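Local coordinates for protein carbohydrate oxidase (Microdochium nivale, PDB 3RJA) that oxidises the C1 hydroxyl of mono-, oligo- and polysaccharides to lactones with its FAD cofactor, reducing molecular oxygen to hydrogen peroxide, at residues 110-118 and 307-315. Numbering follows the deposited sequence.
With ZN (zinc ion), chain D; ZN (zinc ion), chain E; FAD (flavin-adenine dinucleotide), chain B.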
# COMPACT_ATOMS: atom_id res chain seq x y z
N ALA A 110 -12.62 1.28 -7.72
CA ALA A 110 -12.01 2.57 -8.08
C ALA A 110 -10.53 2.54 -7.80
O ALA A 110 -10.09 2.18 -6.67
CB ALA A 110 -12.63 3.69 -7.28
N ARG A 111 -9.75 2.94 -8.80
CA ARG A 111 -8.31 3.11 -8.63
C ARG A 111 -7.93 4.52 -8.15
O ARG A 111 -8.68 5.49 -8.35
CB ARG A 111 -7.56 2.74 -9.93
CG ARG A 111 -7.71 1.24 -10.28
CD ARG A 111 -7.40 0.95 -11.78
NE ARG A 111 -7.79 -0.40 -12.20
CZ ARG A 111 -6.99 -1.47 -12.12
NH1 ARG A 111 -5.76 -1.36 -11.63
NH2 ARG A 111 -7.43 -2.65 -12.55
N LEU A 112 -6.77 4.63 -7.50
CA LEU A 112 -6.36 5.87 -6.85
C LEU A 112 -6.42 7.07 -7.79
O LEU A 112 -6.95 8.12 -7.43
CB LEU A 112 -4.95 5.75 -6.23
CG LEU A 112 -4.76 4.72 -5.12
CD1 LEU A 112 -3.44 4.94 -4.43
CD2 LEU A 112 -5.89 4.73 -4.04
N GLY A 113 -5.87 6.93 -8.99
CA GLY A 113 -5.88 8.07 -9.94
C GLY A 113 -7.30 8.47 -10.28
O GLY A 113 -7.60 9.66 -10.40
N HIS A 114 -8.19 7.48 -10.44
CA HIS A 114 -9.59 7.76 -10.77
C HIS A 114 -10.33 8.41 -9.58
O HIS A 114 -11.04 9.41 -9.74
CB HIS A 114 -10.28 6.48 -11.27
CG HIS A 114 -11.77 6.61 -11.43
ND1 HIS A 114 -12.35 7.32 -12.46
CD2 HIS A 114 -12.79 6.10 -10.71
CE1 HIS A 114 -13.67 7.24 -12.36
NE2 HIS A 114 -13.96 6.52 -11.29
N LEU A 115 -10.17 7.82 -8.40
CA LEU A 115 -10.69 8.39 -7.14
C LEU A 115 -10.26 9.86 -7.04
O LEU A 115 -11.10 10.74 -6.82
CB LEU A 115 -10.16 7.60 -5.94
CG LEU A 115 -10.46 8.20 -4.57
CD1 LEU A 115 -12.00 8.22 -4.35
CD2 LEU A 115 -9.71 7.44 -3.44
N ALA A 116 -8.97 10.11 -7.22
CA ALA A 116 -8.45 11.48 -7.04
C ALA A 116 -9.01 12.41 -8.10
O ALA A 116 -9.32 13.57 -7.81
CB ALA A 116 -6.95 11.51 -7.08
N THR A 117 -9.13 11.92 -9.33
CA THR A 117 -9.67 12.76 -10.42
C THR A 117 -11.11 13.18 -10.17
O THR A 117 -11.43 14.36 -10.28
CB THR A 117 -9.57 12.05 -11.77
OG1 THR A 117 -8.19 11.85 -12.08
CG2 THR A 117 -10.19 12.93 -12.87
N VAL A 118 -11.96 12.21 -9.83
CA VAL A 118 -13.38 12.45 -9.57
C VAL A 118 -13.55 13.37 -8.38
O VAL A 118 -14.26 14.37 -8.48
CB VAL A 118 -14.22 11.13 -9.41
CG1 VAL A 118 -15.71 11.44 -9.12
CG2 VAL A 118 -14.12 10.26 -10.66
N HIS A 307 -0.93 10.42 -17.58
CA HIS A 307 -2.26 10.76 -17.04
C HIS A 307 -2.48 9.96 -15.75
O HIS A 307 -1.76 8.98 -15.48
CB HIS A 307 -3.37 10.47 -18.07
CG HIS A 307 -3.66 9.01 -18.24
ND1 HIS A 307 -2.91 8.18 -19.04
CD2 HIS A 307 -4.63 8.22 -17.71
CE1 HIS A 307 -3.40 6.96 -19.01
NE2 HIS A 307 -4.44 6.96 -18.20
N VAL A 308 -3.47 10.37 -14.96
CA VAL A 308 -3.79 9.69 -13.70
C VAL A 308 -5.13 9.02 -13.63
O VAL A 308 -5.31 8.13 -12.79
CB VAL A 308 -3.63 10.61 -12.47
CG1 VAL A 308 -2.18 11.17 -12.41
CG2 VAL A 308 -4.64 11.69 -12.45
N ASP A 309 -6.08 9.42 -14.48
CA ASP A 309 -7.42 8.82 -14.39
C ASP A 309 -7.44 7.41 -15.00
O ASP A 309 -7.85 7.23 -16.15
CB ASP A 309 -8.48 9.74 -15.00
CG ASP A 309 -9.91 9.27 -14.70
OD1 ASP A 309 -10.14 8.37 -13.87
OD2 ASP A 309 -10.84 9.82 -15.31
N PHE A 310 -6.98 6.43 -14.22
CA PHE A 310 -6.95 5.03 -14.66
C PHE A 310 -8.23 4.30 -14.34
O PHE A 310 -8.68 4.29 -13.17
CB PHE A 310 -5.76 4.29 -14.03
CG PHE A 310 -4.47 4.45 -14.79
CD1 PHE A 310 -3.79 5.66 -14.81
CD2 PHE A 310 -3.92 3.37 -15.48
CE1 PHE A 310 -2.58 5.79 -15.52
CE2 PHE A 310 -2.71 3.50 -16.19
CZ PHE A 310 -2.04 4.72 -16.19
N ILE A 311 -8.83 3.72 -15.36
CA ILE A 311 -9.98 2.81 -15.19
C ILE A 311 -9.66 1.41 -15.78
O ILE A 311 -10.53 0.56 -15.90
CB ILE A 311 -11.26 3.39 -15.83
CG1 ILE A 311 -11.05 3.67 -17.33
CG2 ILE A 311 -11.71 4.68 -15.08
CD1 ILE A 311 -12.39 3.92 -18.11
N THR A 312 -8.39 1.23 -16.14
CA THR A 312 -7.79 -0.01 -16.64
C THR A 312 -6.51 -0.26 -15.82
O THR A 312 -6.04 0.64 -15.14
CB THR A 312 -7.33 0.15 -18.11
OG1 THR A 312 -6.57 1.36 -18.22
CG2 THR A 312 -8.51 0.21 -19.05
N PRO A 313 -5.93 -1.49 -15.90
CA PRO A 313 -4.67 -1.79 -15.19
C PRO A 313 -3.50 -0.95 -15.71
O PRO A 313 -3.54 -0.55 -16.86
CB PRO A 313 -4.40 -3.27 -15.56
CG PRO A 313 -5.73 -3.83 -16.00
CD PRO A 313 -6.45 -2.66 -16.64
N GLN A 314 -2.46 -0.70 -14.90
CA GLN A 314 -1.24 -0.14 -15.47
C GLN A 314 -0.39 -1.26 -16.07
O GLN A 314 -0.73 -2.45 -15.90
CB GLN A 314 -0.46 0.79 -14.52
CG GLN A 314 -0.36 0.41 -13.06
CD GLN A 314 0.44 1.44 -12.26
OE1 GLN A 314 -0.11 2.33 -11.56
NE2 GLN A 314 1.76 1.35 -12.38
N PRO A 315 0.67 -0.90 -16.83
CA PRO A 315 1.53 -1.95 -17.40
C PRO A 315 2.05 -2.87 -16.31
O PRO A 315 2.31 -2.43 -15.19
CB PRO A 315 2.67 -1.16 -18.07
CG PRO A 315 2.03 0.22 -18.41
CD PRO A 315 1.04 0.46 -17.28
ZN ZN D . -12.18 8.46 -14.09
ZN ZN E . -2.08 8.81 -20.93
PA FAD B . -5.32 -6.26 -4.96
O1A FAD B . -6.56 -6.21 -5.82
O2A FAD B . -4.22 -7.15 -5.47
O5B FAD B . -5.74 -6.74 -3.49
C5B FAD B . -4.81 -6.62 -2.42
C4B FAD B . -5.36 -7.38 -1.20
O4B FAD B . -6.56 -6.76 -0.75
C3B FAD B . -5.71 -8.83 -1.51
O3B FAD B . -5.58 -9.60 -0.31
C2B FAD B . -7.19 -8.72 -1.85
O2B FAD B . -7.95 -9.90 -1.75
C1B FAD B . -7.63 -7.67 -0.85
N9A FAD B . -8.81 -6.96 -1.33
C8A FAD B . -9.02 -6.40 -2.58
N7A FAD B . -10.27 -5.86 -2.57
C5A FAD B . -10.82 -6.04 -1.36
C6A FAD B . -12.06 -5.68 -0.83
N6A FAD B . -12.97 -5.01 -1.58
N1A FAD B . -12.33 -6.01 0.49
C2A FAD B . -11.40 -6.72 1.24
N3A FAD B . -10.18 -7.11 0.72
C4A FAD B . -9.91 -6.75 -0.57
N1 FAD B . 1.53 1.37 -1.36
C2 FAD B . 1.56 2.49 -0.53
O2 FAD B . 1.23 2.43 0.66
N3 FAD B . 1.93 3.70 -1.11
C4 FAD B . 2.15 3.90 -2.46
O4 FAD B . 2.35 5.05 -2.92
C4X FAD B . 2.15 2.67 -3.30
N5 FAD B . 2.37 2.75 -4.60
C5X FAD B . 2.28 1.65 -5.42
C6 FAD B . 2.42 1.77 -6.82
C7 FAD B . 2.20 0.70 -7.66
C7M FAD B . 2.38 0.84 -9.19
C8 FAD B . 1.69 -0.50 -7.12
C8M FAD B . 1.41 -1.70 -8.00
C9 FAD B . 1.61 -0.66 -5.74
C9A FAD B . 1.87 0.41 -4.87
N10 FAD B . 1.66 0.32 -3.47
C10 FAD B . 1.88 1.41 -2.65
C1' FAD B . 1.25 -0.99 -2.88
C2' FAD B . -0.27 -1.05 -2.70
O2' FAD B . -0.64 -0.24 -1.60
C3' FAD B . -0.70 -2.47 -2.41
O3' FAD B . -0.20 -3.35 -3.40
C4' FAD B . -2.23 -2.54 -2.33
O4' FAD B . -2.60 -3.61 -1.52
C5' FAD B . -2.87 -2.65 -3.72
O5' FAD B . -4.26 -2.68 -3.60
P FAD B . -5.13 -3.32 -4.81
O1P FAD B . -6.60 -3.17 -4.53
O2P FAD B . -4.70 -2.70 -6.13
O3P FAD B . -4.61 -4.83 -4.74
O HOH W 1 -10.75 3.08 -11.54
O HOH W 2 -13.15 10.39 -13.89
O HOH W 3 -12.75 7.56 -15.89
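His-114 and Asp-309 meet at a zinc ion that ties helix 112-123, in the FAD-binding domain, to the loop between helix 295-301 and strand 318-326. His-114 ND1 binds the metal at 2.0 Å, and the Asp-309 carboxylate chelates it through OD1 and, by a slightly longer bond, OD2; two waters bring the observed donor atoms to five. An imidazole nitrogen and an anionic carboxylate are both good zinc donors. With each CG anti to its own backbone N (chi1 171° and -169°), the two groups point the same way to share the metal, their planes only 13° apart. ND1 and OD1 lie 2.8 Å apart as neighbouring donors to the zinc, not as a hydrogen bond. On the other side of the ring, NE2 makes a weak hydrogen bond to Ile-92 O.

Apolar and CH contacts, with one hydrogen bond inside the helix, flank the site. Ile-311 CG2 makes an off-centre CH-pi contact with the imidazole, 4.2 Å from its centroid. Gly-113 suits the closest backbone approach: its CA donates a CH...O contact to Val-308 O at 2.9 Å, where a CB would clash. Thr-117 folds OG1 back onto Gly-113 O, a hydrogen bond of 2.8 Å, while OG1 itself touches Val-308 CG2 and Asp-309 CB.

Across the contact, Arg-111, the N-cap residue, has a water-mediated polar link: the water accepts from its backbone N and donates to Phe-310 O. Its extended side chain lays one guanidinium face over Thr-312 O and Pro-313 CA, the latter 3.7 Å from NH1, while NH1 bonds to Gly-134 O and Gly-68 O and NH2 forms a salt bridge with Asp-89. A leucine here would probably leave Asp-89 without its mate and both glycine carbonyls without this donor.

With no direct hydrogen bond between the segments, metal coordination, bridging water and close van der Waals fit join them, so the part of the link at His-114 and Asp-309 probably depends on zinc being bound.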